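Local coordinates for protein CRISPR-associated endonuclease C2c1 (PDB 5U31) that cuts DNA at sites recognised through a guide RNA and a PAM motif, as a metal-dependent CRISPR endonuclease of bacterial antiviral defence, at residues V265-Q270 against P346-L351; P521-V526 against G560-L565; A536-D541 against R988-F993; E1010-P1015 against N1028-T1033. The protein carries 3 engineered substitutions. All blocks are in the same frame, centred on the assembly; numbering follows the deposited sequence.

Contact 1 of 4, residues V265-Q270 against P346-L351; sequences VHLVNQ and PEYQAL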
loop_
_atom_site.group_PDB
_atom_site.type_symbol
_atom_site.label_atom_id
_atom_site.label_comp_id
_atom_site.label_asym_id
_atom_site.label_seq_id
_atom_site.Cartn_x
_atom_site.Cartn_y
_atom_site.Cartn_z
ATOM N N VAL A 265 -32.083 -16.698 -10.121
ATOM C CA VAL A 265 -31.288 -15.828 -10.982
ATOM C C VAL A 265 -32.194 -14.923 -11.807
ATOM O O VAL A 265 -31.944 -13.718 -11.934
ATOM C CB VAL A 265 -30.360 -16.672 -11.874
ATOM C CG1 VAL A 265 -29.528 -15.778 -12.779
ATOM C CG2 VAL A 265 -29.464 -17.546 -11.015
ATOM N N HIS A 266 -33.264 -15.484 -12.373
ATOM C CA HIS A 266 -34.207 -14.670 -13.129
ATOM C C HIS A 266 -34.925 -13.658 -12.246
ATOM O O HIS A 266 -35.358 -12.615 -12.744
ATOM C CB HIS A 266 -35.222 -15.572 -13.842
ATOM C CG HIS A 266 -36.220 -14.827 -14.677
ATOM N ND1 HIS A 266 -35.853 -13.986 -15.706
ATOM C CD2 HIS A 266 -37.573 -14.802 -14.637
ATOM C CE1 HIS A 266 -36.937 -13.474 -16.261
ATOM N NE2 HIS A 266 -37.994 -13.953 -15.631
ATOM N N LEU A 267 -35.038 -13.932 -10.945
ATOM C CA LEU A 267 -35.777 -13.043 -10.055
ATOM C C LEU A 267 -34.934 -11.848 -9.626
ATOM O O LEU A 267 -35.415 -10.709 -9.637
ATOM C CB LEU A 267 -36.270 -13.819 -8.836
ATOM C CG LEU A 267 -37.174 -13.029 -7.891
ATOM C CD1 LEU A 267 -38.327 -12.392 -8.658
ATOM C CD2 LEU A 267 -37.679 -13.922 -6.771
ATOM N N VAL A 268 -33.679 -12.086 -9.240
ATOM C CA VAL A 268 -32.806 -10.977 -8.869
ATOM C C VAL A 268 -32.537 -10.074 -10.072
ATOM O O VAL A 268 -32.346 -8.861 -9.915
ATOM C CB VAL A 268 -31.508 -11.520 -8.240
ATOM C CG1 VAL A 268 -30.837 -12.519 -9.163
ATOM C CG2 VAL A 268 -30.562 -10.387 -7.883
ATOM N N ASN A 269 -32.538 -10.635 -11.285
ATOM C CA ASN A 269 -32.447 -9.807 -12.486
ATOM C C ASN A 269 -33.631 -8.851 -12.577
ATOM O O ASN A 269 -33.465 -7.663 -12.878
ATOM C CB ASN A 269 -32.377 -10.684 -13.737
ATOM C CG ASN A 269 -31.018 -11.329 -13.931
ATOM O OD1 ASN A 269 -30.234 -11.451 -12.993
ATOM N ND2 ASN A 269 -30.736 -11.751 -15.156
ATOM N N GLN A 270 -34.842 -9.359 -12.334
ATOM C CA GLN A 270 -36.000 -8.477 -12.241
ATOM C C GLN A 270 -35.802 -7.444 -11.143
ATOM O O GLN A 270 -36.153 -6.271 -11.313
ATOM C CB GLN A 270 -37.270 -9.289 -11.982
ATOM C CG GLN A 270 -37.623 -10.294 -13.066
ATOM C CD GLN A 270 -38.875 -11.084 -12.731
ATOM O OE1 GLN A 270 -39.641 -10.707 -11.844
ATOM N NE2 GLN A 270 -39.088 -12.190 -13.438
ATOM N N PRO A 346 -43.115 -9.230 -0.851
ATOM C CA PRO A 346 -43.363 -10.673 -1.000
ATOM C C PRO A 346 -42.910 -11.234 -2.335
ATOM O O PRO A 346 -42.462 -12.387 -2.385
ATOM C CB PRO A 346 -44.883 -10.790 -0.818
ATOM C CG PRO A 346 -45.415 -9.430 -1.133
ATOM C CD PRO A 346 -44.362 -8.465 -0.679
ATOM N N GLU A 347 -42.987 -10.451 -3.414
ATOM C CA GLU A 347 -42.595 -10.976 -4.718
ATOM C C GLU A 347 -41.116 -11.334 -4.763
ATOM O O GLU A 347 -40.727 -12.250 -5.496
ATOM C CB GLU A 347 -42.934 -9.975 -5.824
ATOM C CG GLU A 347 -42.404 -8.569 -5.609
ATOM C CD GLU A 347 -42.565 -7.695 -6.842
ATOM O OE1 GLU A 347 -42.418 -8.218 -7.969
ATOM O OE2 GLU A 347 -42.843 -6.486 -6.685
ATOM N N TYR A 348 -40.286 -10.639 -3.986
ATOM C CA TYR A 348 -38.847 -10.866 -3.971
ATOM C C TYR A 348 -38.377 -11.644 -2.751
ATOM O O TYR A 348 -37.169 -11.848 -2.597
ATOM C CB TYR A 348 -38.094 -9.532 -4.033
ATOM C CG TYR A 348 -38.337 -8.727 -5.288
ATOM C CD1 TYR A 348 -37.909 -9.188 -6.525
ATOM C CD2 TYR A 348 -38.974 -7.494 -5.232
ATOM C CE1 TYR A 348 -38.120 -8.451 -7.673
ATOM C CE2 TYR A 348 -39.189 -6.750 -6.375
ATOM C CZ TYR A 348 -38.760 -7.233 -7.592
ATOM O OH TYR A 348 -38.971 -6.497 -8.734
ATOM N N GLN A 349 -39.291 -12.080 -1.882
ATOM C CA GLN A 349 -38.880 -12.735 -0.645
ATOM C C GLN A 349 -38.206 -14.078 -0.883
ATOM O O GLN A 349 -37.491 -14.561 0.001
ATOM C CB GLN A 349 -40.079 -12.923 0.279
ATOM C CG GLN A 349 -40.505 -11.660 0.986
ATOM C CD GLN A 349 -41.644 -11.900 1.945
ATOM O OE1 GLN A 349 -42.001 -13.043 2.226
ATOM N NE2 GLN A 349 -42.223 -10.821 2.455
ATOM N N ALA A 350 -38.412 -14.687 -2.052
ATOM C CA ALA A 350 -37.853 -16.005 -2.322
ATOM C C ALA A 350 -36.336 -15.985 -2.465
ATOM O O ALA A 350 -35.704 -17.041 -2.351
ATOM C CB ALA A 350 -38.491 -16.594 -3.583
ATOM N N LEU A 351 -35.735 -14.817 -2.712
ATOM C CA LEU A 351 -34.284 -14.751 -2.859
ATOM C C LEU A 351 -33.577 -15.105 -1.556
ATOM O O LEU A 351 -32.535 -15.769 -1.569
ATOM C CB LEU A 351 -33.864 -13.361 -3.337
ATOM C CG LEU A 351 -34.498 -12.862 -4.639
ATOM C CD1 LEU A 351 -34.110 -11.415 -4.914
ATOM C CD2 LEU A 351 -34.102 -13.754 -5.805
#
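L267 of helix 262-277 packs against Y348 and L351 in a helical part of the REC1 (Helical-1) domain. The contact joins the side of that helix to the turn that leads into the short helix 350-353. It is largely apolar and lies away from the nucleic-acid-binding sites and the nuclease centre. L267 carries most of it. Its CG is anti to the backbone N (chi1 -174°), and the two methyls divide the work. CD1 lies 3.9 Å from CD1 of Y348, set obliquely to the ring. CD2 lies 3.7 Å from CD2 of L351. The same methyl, CD2 of L267, is also 4.2 Å from CB of A350 and close to the carbonyl O of E347. The L351 methyl CD2 sits beside both the CB and CD2 of L267. It also approaches V268, whose CB is 4.2 Å away from it. L351 also touches F358 and L359 of helix 358-374, and V268 touches Y362 of that helix. The third helix therefore backs the pair of segments. The Y348 ring runs on past L267 toward the next turn of helix 262-277. There its hydroxyl is hydrogen-bonded to D274, one turn beyond Q270. On the way, OH of Y348 passes 3.8 Å from the carbonyl O of Q270.

Contact 2 of 4, residues P521-V526 against G560-L565; sequences PPYAAV and GLLSGL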
loop_
_atom_site.group_PDB
_atom_site.type_symbol
_atom_site.label_atom_id
_atom_site.label_comp_id
_atom_site.label_asym_id
_atom_site.label_seq_id
_atom_site.Cartn_x
_atom_site.Cartn_y
_atom_site.Cartn_z
ATOM N N PRO A 521 23.055 -14.611 6.954
ATOM C CA PRO A 521 23.544 -14.619 8.328
ATOM C C PRO A 521 23.375 -15.993 8.941
ATOM O O PRO A 521 22.498 -16.774 8.526
ATOM C CB PRO A 521 22.659 -13.576 9.025
ATOM C CG PRO A 521 22.197 -12.679 7.931
ATOM C CD PRO A 521 22.034 -13.570 6.739
ATOM N N PRO A 522 24.202 -16.342 9.929
ATOM C CA PRO A 522 24.111 -17.693 10.503
ATOM C C PRO A 522 22.766 -17.982 11.144
ATOM O O PRO A 522 22.340 -19.143 11.172
ATOM C CB PRO A 522 25.247 -17.708 11.532
ATOM C CG PRO A 522 25.428 -16.270 11.906
ATOM C CD PRO A 522 25.174 -15.498 10.645
ATOM N N TYR A 523 22.077 -16.960 11.646
ATOM C CA TYR A 523 20.776 -17.159 12.268
ATOM C C TYR A 523 19.640 -17.254 11.261
ATOM O O TYR A 523 18.484 -17.391 11.672
ATOM C CB TYR A 523 20.486 -16.035 13.264
ATOM C CG TYR A 523 20.814 -14.647 12.763
ATOM C CD1 TYR A 523 19.937 -13.958 11.935
ATOM C CD2 TYR A 523 21.993 -14.017 13.136
ATOM C CE1 TYR A 523 20.233 -12.686 11.484
ATOM C CE2 TYR A 523 22.298 -12.747 12.690
ATOM C CZ TYR A 523 21.415 -12.087 11.865
ATOM O OH TYR A 523 21.715 -10.820 11.423
ATOM N N ALA A 524 19.928 -17.182 9.962
ATOM C CA ALA A 524 18.874 -17.335 8.970
ATOM C C ALA A 524 18.465 -18.788 8.777
ATOM O O ALA A 524 17.365 -19.045 8.279
ATOM C CB ALA A 524 19.312 -16.734 7.633
ATOM N N ALA A 525 19.317 -19.737 9.164
ATOM C CA ALA A 525 18.994 -21.155 9.071
ATOM C C ALA A 525 18.043 -21.619 10.165
ATOM O O ALA A 525 17.620 -22.779 10.141
ATOM C CB ALA A 525 20.275 -21.991 9.118
ATOM N N VAL A 526 17.701 -20.750 11.113
ATOM C CA VAL A 526 16.839 -21.110 12.232
ATOM C C VAL A 526 15.406 -20.691 11.927
ATOM O O VAL A 526 14.448 -21.339 12.365
ATOM C CB VAL A 526 17.354 -20.474 13.536
ATOM C CG1 VAL A 526 16.461 -20.834 14.706
ATOM C CG2 VAL A 526 18.762 -20.938 13.808
ATOM N N GLY A 560 26.037 -7.473 18.606
ATOM C CA GLY A 560 25.513 -8.641 19.283
ATOM C C GLY A 560 24.654 -9.561 18.449
ATOM O O GLY A 560 24.033 -10.476 19.007
ATOM N N LEU A 561 24.590 -9.367 17.131
ATOM C CA LEU A 561 23.738 -10.201 16.293
ATOM C C LEU A 561 24.227 -11.638 16.199
ATOM O O LEU A 561 23.457 -12.510 15.788
ATOM C CB LEU A 561 23.636 -9.602 14.893
ATOM C CG LEU A 561 22.760 -8.358 14.767
ATOM C CD1 LEU A 561 22.928 -7.734 13.394
ATOM C CD2 LEU A 561 21.298 -8.712 15.025
ATOM N N LEU A 562 25.478 -11.909 16.558
ATOM C CA LEU A 562 26.015 -13.259 16.487
ATOM C C LEU A 562 26.041 -13.944 17.843
ATOM O O LEU A 562 26.640 -15.017 17.975
ATOM C CB LEU A 562 27.418 -13.243 15.875
ATOM C CG LEU A 562 27.545 -12.895 14.387
ATOM C CD1 LEU A 562 28.722 -13.635 13.766
ATOM C CD2 LEU A 562 26.262 -13.196 13.621
ATOM N N SER A 563 25.400 -13.356 18.849
ATOM C CA SER A 563 25.357 -13.921 20.192
ATOM C C SER A 563 23.948 -13.754 20.735
ATOM O O SER A 563 23.447 -12.628 20.833
ATOM C CB SER A 563 26.372 -13.240 21.109
ATOM O OG SER A 563 26.049 -11.873 21.292
ATOM N N GLY A 564 23.316 -14.866 21.090
ATOM C CA GLY A 564 21.936 -14.858 21.512
ATOM C C GLY A 564 20.983 -15.054 20.349
ATOM O O GLY A 564 21.362 -15.057 19.175
ATOM N N LEU A 565 19.709 -15.225 20.693
ATOM C CA LEU A 565 18.669 -15.445 19.689
ATOM C C LEU A 565 17.388 -14.801 20.216
ATOM O O LEU A 565 16.724 -15.364 21.090
ATOM C CB LEU A 565 18.485 -16.931 19.413
ATOM C CG LEU A 565 17.655 -17.315 18.188
ATOM C CD1 LEU A 565 18.201 -16.647 16.933
ATOM C CD2 LEU A 565 17.618 -18.825 18.022
#
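Y523, L565 and L561 have the most surface buried where two loops of the first RuvC region meet. One loop leads into strand 527-530. The other makes a type I beta turn from G560 to S563 and then enters strand 566-572. Y523 is the main piece. Its CG sits between the backbone N and the carbonyl carbon (chi1 45°), and the ring atom CE2 and the hydroxyl both meet L561. CE2 of Y523 is 3.3 Å from the carbonyl O of L561, set obliquely to the ring, and 4.1 Å from CB of L561. The phenol OH of Y523 lies 3.9 Å from CD1 of L561. That hydroxyl is hydrogen-bonded to the carbonyl of D888, and the carbonyl of L561 takes a bond from Q844, so both of these buried oxygens have partners. CD2 of L562 comes to the ring edge, near its plane. It also meets the proline next door: CG of P522 is 3.6 Å from CD2 of L562, the two side chains crossing at about a right angle. L565 lies farther along, and Y546 of helix 543-549 touches it as well as Y523 and V526. L565 and V526 reach toward each other tip to tip, CG1 of V526 4.0 Å from CD2 of L565.

Contact 3 of 4, residues A536-D541 against R988-F993; sequences AFVHFD and RLWSDF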
loop_
_atom_site.group_PDB
_atom_site.type_symbol
_atom_site.label_atom_id
_atom_site.label_comp_id
_atom_site.label_asym_id
_atom_site.label_seq_id
_atom_site.Cartn_x
_atom_site.Cartn_y
_atom_site.Cartn_z
ATOM N N ALA A 536 6.827 -16.553 8.806
ATOM C CA ALA A 536 7.926 -17.024 9.636
ATOM C C ALA A 536 7.623 -18.404 10.198
ATOM O O ALA A 536 6.524 -18.654 10.705
ATOM C CB ALA A 536 8.189 -16.045 10.776
ATOM N N PHE A 537 8.607 -19.295 10.110
ATOM C CA PHE A 537 8.531 -20.621 10.701
ATOM C C PHE A 537 9.877 -20.952 11.329
ATOM O O PHE A 537 10.927 -20.695 10.734
ATOM C CB PHE A 537 8.143 -21.685 9.661
ATOM C CG PHE A 537 6.716 -21.582 9.188
ATOM C CD1 PHE A 537 5.681 -22.109 9.945
ATOM C CD2 PHE A 537 6.409 -20.963 7.986
ATOM C CE1 PHE A 537 4.370 -22.018 9.516
ATOM C CE2 PHE A 537 5.098 -20.872 7.550
ATOM C CZ PHE A 537 4.078 -21.400 8.316
ATOM N N VAL A 538 9.837 -21.518 12.532
ATOM C CA VAL A 538 11.038 -21.788 13.315
ATOM C C VAL A 538 11.504 -23.215 13.061
ATOM O O VAL A 538 10.711 -24.163 13.139
ATOM C CB VAL A 538 10.777 -21.565 14.813
ATOM C CG1 VAL A 538 11.904 -22.151 15.632
ATOM C CG2 VAL A 538 10.634 -20.094 15.108
ATOM N N HIS A 539 12.793 -23.370 12.771
ATOM C CA HIS A 539 13.434 -24.682 12.707
ATOM C C HIS A 539 13.762 -25.115 14.129
ATOM O O HIS A 539 14.861 -24.884 14.634
ATOM C CB HIS A 539 14.686 -24.631 11.841
ATOM C CG HIS A 539 14.411 -24.708 10.372
ATOM N ND1 HIS A 539 14.641 -25.848 9.634
ATOM C CD2 HIS A 539 13.931 -23.786 9.504
ATOM C CE1 HIS A 539 14.312 -25.626 8.374
ATOM N NE2 HIS A 539 13.879 -24.383 8.269
ATOM N N PHE A 540 12.794 -25.761 14.786
ATOM C CA PHE A 540 12.986 -26.173 16.173
ATOM C C PHE A 540 14.119 -27.179 16.329
ATOM O O PHE A 540 14.692 -27.286 17.419
ATOM C CB PHE A 540 11.684 -26.751 16.734
ATOM C CG PHE A 540 10.507 -25.821 16.622
ATOM C CD1 PHE A 540 10.323 -24.800 17.539
ATOM C CD2 PHE A 540 9.584 -25.969 15.601
ATOM C CE1 PHE A 540 9.241 -23.943 17.437
ATOM C CE2 PHE A 540 8.503 -25.118 15.494
ATOM C CZ PHE A 540 8.331 -24.104 16.413
ATOM N N ASP A 541 14.462 -27.912 15.266
ATOM C CA ASP A 541 15.586 -28.841 15.339
ATOM C C ASP A 541 16.899 -28.107 15.582
ATOM O O ASP A 541 17.743 -28.565 16.362
ATOM C CB ASP A 541 15.679 -29.658 14.049
ATOM C CG ASP A 541 14.776 -30.871 14.058
ATOM O OD1 ASP A 541 14.188 -31.168 15.120
ATOM O OD2 ASP A 541 14.656 -31.531 13.003
ATOM N N ARG A 988 2.598 -17.714 19.168
ATOM C CA ARG A 988 2.332 -18.561 18.011
ATOM C C ARG A 988 3.607 -18.975 17.291
ATOM O O ARG A 988 3.622 -20.013 16.621
ATOM C CB ARG A 988 1.400 -17.837 17.042
ATOM C CG ARG A 988 0.057 -17.538 17.646
ATOM C CD ARG A 988 -0.877 -16.873 16.675
ATOM N NE ARG A 988 -2.203 -16.751 17.267
ATOM C CZ ARG A 988 -3.285 -16.370 16.603
ATOM N NH1 ARG A 988 -3.200 -16.071 15.314
ATOM N NH2 ARG A 988 -4.451 -16.292 17.228
ATOM N N LEU A 989 4.673 -18.182 17.407
ATOM C CA LEU A 989 5.939 -18.539 16.778
ATOM C C LEU A 989 6.525 -19.796 17.408
ATOM O O LEU A 989 6.837 -20.769 16.709
ATOM C CB LEU A 989 6.923 -17.373 16.899
ATOM C CG LEU A 989 7.915 -17.070 15.771
ATOM C CD1 LEU A 989 9.328 -16.964 16.316
ATOM C CD2 LEU A 989 7.837 -18.093 14.665
ATOM N N TRP A 990 6.669 -19.797 18.733
ATOM C CA TRP A 990 7.372 -20.860 19.436
ATOM C C TRP A 990 6.553 -22.133 19.585
ATOM O O TRP A 990 7.103 -23.148 20.024
ATOM C CB TRP A 990 7.806 -20.375 20.824
ATOM C CG TRP A 990 8.556 -19.086 20.792
ATOM C CD1 TRP A 990 8.151 -17.891 21.307
ATOM C CD2 TRP A 990 9.839 -18.852 20.196
ATOM N NE1 TRP A 990 9.106 -16.927 21.076
ATOM C CE2 TRP A 990 10.152 -17.493 20.396
ATOM C CE3 TRP A 990 10.756 -19.663 19.517
ATOM C CZ2 TRP A 990 11.340 -16.926 19.942
ATOM C CZ3 TRP A 990 11.934 -19.097 19.064
ATOM C CH2 TRP A 990 12.213 -17.742 19.277
ATOM N N SER A 991 5.267 -22.111 19.242
ATOM C CA SER A 991 4.416 -23.283 19.391
ATOM C C SER A 991 3.905 -23.832 18.069
ATOM O O SER A 991 3.109 -24.779 18.084
ATOM C CB SER A 991 3.216 -22.962 20.291
ATOM O OG SER A 991 2.330 -22.069 19.645
ATOM N N ASP A 992 4.333 -23.274 16.938
ATOM C CA ASP A 992 3.856 -23.676 15.615
ATOM C C ASP A 992 2.328 -23.661 15.572
ATOM O O ASP A 992 1.671 -24.662 15.287
ATOM C CB ASP A 992 4.400 -25.053 15.228
ATOM C CG ASP A 992 4.507 -25.235 13.728
ATOM O OD1 ASP A 992 5.408 -25.976 13.284
ATOM O OD2 ASP A 992 3.706 -24.622 12.991
ATOM N N PHE A 993 1.771 -22.498 15.881
ATOM C CA PHE A 993 0.330 -22.378 16.024
ATOM C C PHE A 993 -0.373 -22.564 14.687
ATOM O O PHE A 993 0.092 -22.092 13.644
ATOM C CB PHE A 993 -0.020 -21.015 16.615
ATOM C CG PHE A 993 -1.487 -20.697 16.608
ATOM C CD1 PHE A 993 -2.292 -21.059 17.673
ATOM C CD2 PHE A 993 -2.058 -20.008 15.549
ATOM C CE1 PHE A 993 -3.638 -20.755 17.677
ATOM C CE2 PHE A 993 -3.403 -19.704 15.545
ATOM C CZ PHE A 993 -4.193 -20.076 16.610
#
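F537 and L989 bring the backbones nearest, CA to CA 6.9 Å, where strand 535-538 passes the C-terminal end of helix 977-990. The helix stops in a Schellman motif, with D992 at positive phi. V538 and L989 meet at about a right angle. CG2 of V538 touches both methyls of L989, with CD2 of L989 3.5 Å away. The same CG2 of V538 is 4.3 Å from CZ3 of W990. F540 reaches the end of the helix. Its CE1 is 3.4 Å from the carbonyl O of W990. The carbonyl of L989 lies at the ring edge, near the plane. OD1 of D992 is there too, 3.9 Å from CE2 of F540, with carboxylate and ring planes 33° apart. Long, weak ion pairs link D992 to K606 and R1021. L847 of strand 845-850 touches both A536 and L989. The arrangement is a helix end packed on a small antiparallel hairpin beside the mixed sheet of the RNase H-like RuvC fold, joining the first and third RuvC regions.

Contact 4 of 4, residues E1010-P1015 against N1028-T1033; sequences ELVLIP and NKVFYT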
loop_
_atom_site.group_PDB
_atom_site.type_symbol
_atom_site.label_atom_id
_atom_site.label_comp_id
_atom_site.label_asym_id
_atom_site.label_seq_id
_atom_site.Cartn_x
_atom_site.Cartn_y
_atom_site.Cartn_z
ATOM N N GLU A 1010 -25.556 -41.091 12.423
ATOM C CA GLU A 1010 -26.017 -39.894 13.107
ATOM C C GLU A 1010 -25.551 -38.643 12.373
ATOM O O GLU A 1010 -24.573 -38.658 11.616
ATOM C CB GLU A 1010 -25.527 -39.863 14.560
ATOM C CG GLU A 1010 -24.020 -39.760 14.730
ATOM C CD GLU A 1010 -23.617 -39.545 16.179
ATOM O OE1 GLU A 1010 -22.792 -40.328 16.699
ATOM O OE2 GLU A 1010 -24.136 -38.593 16.802
ATOM N N LEU A 1011 -26.283 -37.554 12.599
ATOM C CA LEU A 1011 -25.930 -36.256 12.038
ATOM C C LEU A 1011 -24.793 -35.656 12.851
ATOM O O LEU A 1011 -24.918 -35.467 14.066
ATOM C CB LEU A 1011 -27.139 -35.324 12.026
ATOM C CG LEU A 1011 -28.026 -35.386 10.781
ATOM C CD1 LEU A 1011 -29.194 -34.413 10.897
ATOM C CD2 LEU A 1011 -27.204 -35.110 9.524
ATOM N N VAL A 1012 -23.680 -35.365 12.183
ATOM C CA VAL A 1012 -22.478 -34.864 12.828
ATOM C C VAL A 1012 -21.899 -33.748 11.970
ATOM O O VAL A 1012 -22.317 -33.524 10.833
ATOM C CB VAL A 1012 -21.433 -35.976 13.046
ATOM C CG1 VAL A 1012 -21.878 -36.913 14.154
ATOM C CG2 VAL A 1012 -21.217 -36.743 11.757
ATOM N N LEU A 1013 -20.925 -33.043 12.532
ATOM C CA LEU A 1013 -20.223 -31.980 11.828
ATOM C C LEU A 1013 -18.930 -32.537 11.252
ATOM O O LEU A 1013 -18.101 -33.081 11.988
ATOM C CB LEU A 1013 -19.936 -30.803 12.759
ATOM C CG LEU A 1013 -21.090 -29.830 12.980
ATOM C CD1 LEU A 1013 -20.568 -28.571 13.629
ATOM C CD2 LEU A 1013 -21.758 -29.500 11.665
ATOM N N ILE A 1014 -18.762 -32.406 9.939
ATOM C CA ILE A 1014 -17.570 -32.886 9.248
ATOM C C ILE A 1014 -16.652 -31.687 9.020
ATOM O O ILE A 1014 -16.991 -30.808 8.212
ATOM C CB ILE A 1014 -17.920 -33.578 7.926
ATOM C CG1 ILE A 1014 -18.833 -34.777 8.188
ATOM C CG2 ILE A 1014 -16.651 -34.008 7.204
ATOM C CD1 ILE A 1014 -19.302 -35.469 6.933
ATOM N N PRO A 1015 -15.503 -31.614 9.686
ATOM C CA PRO A 1015 -14.648 -30.429 9.553
ATOM C C PRO A 1015 -14.037 -30.324 8.167
ATOM O O PRO A 1015 -13.602 -31.318 7.581
ATOM C CB PRO A 1015 -13.572 -30.654 10.619
ATOM C CG PRO A 1015 -13.502 -32.142 10.753
ATOM C CD PRO A 1015 -14.916 -32.624 10.583
ATOM N N ASN A 1028 -9.671 -37.789 10.333
ATOM C CA ASN A 1028 -10.323 -39.002 10.807
ATOM C C ASN A 1028 -11.333 -38.747 11.922
ATOM O O ASN A 1028 -11.765 -39.707 12.570
ATOM C CB ASN A 1028 -9.268 -40.004 11.287
ATOM C CG ASN A 1028 -8.272 -39.386 12.259
ATOM O OD1 ASN A 1028 -7.932 -38.205 12.155
ATOM N ND2 ASN A 1028 -7.797 -40.186 13.210
ATOM N N LYS A 1029 -11.726 -37.496 12.157
ATOM C CA LYS A 1029 -12.529 -37.142 13.317
ATOM C C LYS A 1029 -13.769 -36.370 12.889
ATOM O O LYS A 1029 -13.798 -35.725 11.837
ATOM C CB LYS A 1029 -11.711 -36.317 14.322
ATOM C CG LYS A 1029 -10.339 -36.906 14.621
ATOM C CD LYS A 1029 -10.123 -37.110 16.109
ATOM C CE LYS A 1029 -10.088 -35.781 16.842
ATOM N NZ LYS A 1029 -9.854 -35.965 18.299
ATOM N N VAL A 1030 -14.798 -36.436 13.735
ATOM C CA VAL A 1030 -16.096 -35.837 13.448
ATOM C C VAL A 1030 -16.723 -35.421 14.775
ATOM O O VAL A 1030 -16.401 -35.977 15.828
ATOM C CB VAL A 1030 -16.977 -36.830 12.647
ATOM C CG1 VAL A 1030 -18.061 -37.452 13.521
ATOM C CG2 VAL A 1030 -17.555 -36.161 11.408
ATOM N N PHE A 1031 -17.611 -34.425 14.728
ATOM C CA PHE A 1031 -18.140 -33.783 15.931
ATOM C C PHE A 1031 -19.639 -34.023 16.070
ATOM O O PHE A 1031 -20.395 -33.800 15.120
ATOM C CB PHE A 1031 -17.873 -32.277 15.915
ATOM C CG PHE A 1031 -16.433 -31.915 15.746
ATOM C CD1 PHE A 1031 -15.595 -31.832 16.840
ATOM C CD2 PHE A 1031 -15.920 -31.640 14.492
ATOM C CE1 PHE A 1031 -14.272 -31.492 16.685
ATOM C CE2 PHE A 1031 -14.596 -31.301 14.333
ATOM C CZ PHE A 1031 -13.771 -31.228 15.432
ATOM N N TYR A 1032 -20.068 -34.430 17.264
ATOM C CA TYR A 1032 -21.469 -34.702 17.550
ATOM C C TYR A 1032 -21.973 -33.790 18.666
ATOM O O TYR A 1032 -21.200 -33.122 19.357
ATOM C CB TYR A 1032 -21.685 -36.173 17.933
ATOM C CG TYR A 1032 -21.132 -36.557 19.289
ATOM C CD1 TYR A 1032 -19.831 -37.016 19.423
ATOM C CD2 TYR A 1032 -21.916 -36.471 20.434
ATOM C CE1 TYR A 1032 -19.320 -37.374 20.660
ATOM C CE2 TYR A 1032 -21.413 -36.821 21.673
ATOM C CZ TYR A 1032 -20.115 -37.273 21.780
ATOM O OH TYR A 1032 -19.607 -37.623 23.010
ATOM N N THR A 1033 -23.295 -33.781 18.842
ATOM C CA THR A 1033 -23.944 -32.890 19.792
ATOM C C THR A 1033 -25.150 -33.572 20.414
ATOM O O THR A 1033 -25.695 -34.540 19.879
ATOM C CB THR A 1033 -24.419 -31.588 19.140
ATOM O OG1 THR A 1033 -23.897 -31.495 17.814
ATOM C CG2 THR A 1033 -23.961 -30.396 19.938
#
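L1013 and F1031 form an antiparallel hydrogen-bonded pair, a single bridge in the Nuc-II domain. N of L1013 donates to O of F1031 at 2.7 Å, nearly straight at 171°. N of F1031 returns a bond to O of L1013 at 3.1 Å. Both donors lie in the carbonyl planes of their acceptors. The segments are well short of antiparallel, 127° between their directions, in keeping with so short a pairing. V1012 and V1030 meet on one side of the bridge at about a right angle, CG2 of V1012 lying 3.7 Å from CG1 of V1030. The other methyl of V1030, CG2, is 3.7 Å from CG1 of I1014. L1013 and F1031 touch on the other side through their CB atoms. The F1031 ring leans obliquely to P1015, with CE2 of F1031 3.8 Å from CG of P1015. CB of P1015 lies at the ring edge, in plane. At the far end, OE2 of E1010 is 3.6 Å from CB of Y1032. Farther out, OE1 of E1010 forms a salt bridge with R1042, and W1091 packs edge-to-face with F1031. Strands 1011-1015 and 1031-1032 are the outermost of a six-stranded antiparallel sheet, flanked by 999-1006 and 1038-1041. The single bridge joins these two edge strands, consistent with a curled, barrel-like sheet. Helix 1019-1026 connects them.

In the fold
Contacts 2 and 3 adjoin, with centres 16 Å apart. Their segments alternate along the chain, and V526 O and H539 N, 2.7 Å apart, probably share a hydrogen bond at the open end of the hairpin formed by strands 527-530 and 535-538. Both lie in the RuvC nuclease domain. Segment 560-565 leads into strand 566-572, which carries the engineered A571 at an active-site position. Segment 988-993 ends helix 977-990, which holds another, the engineered A978. Contact 4 follows in the Nuc-II domain, its centre 30 Å from that of contact 3. Contact 1 comes first, in REC1, with its centre 62 Å from that of contact 2. The set thus spans both lobes, between which the guide RNA binds.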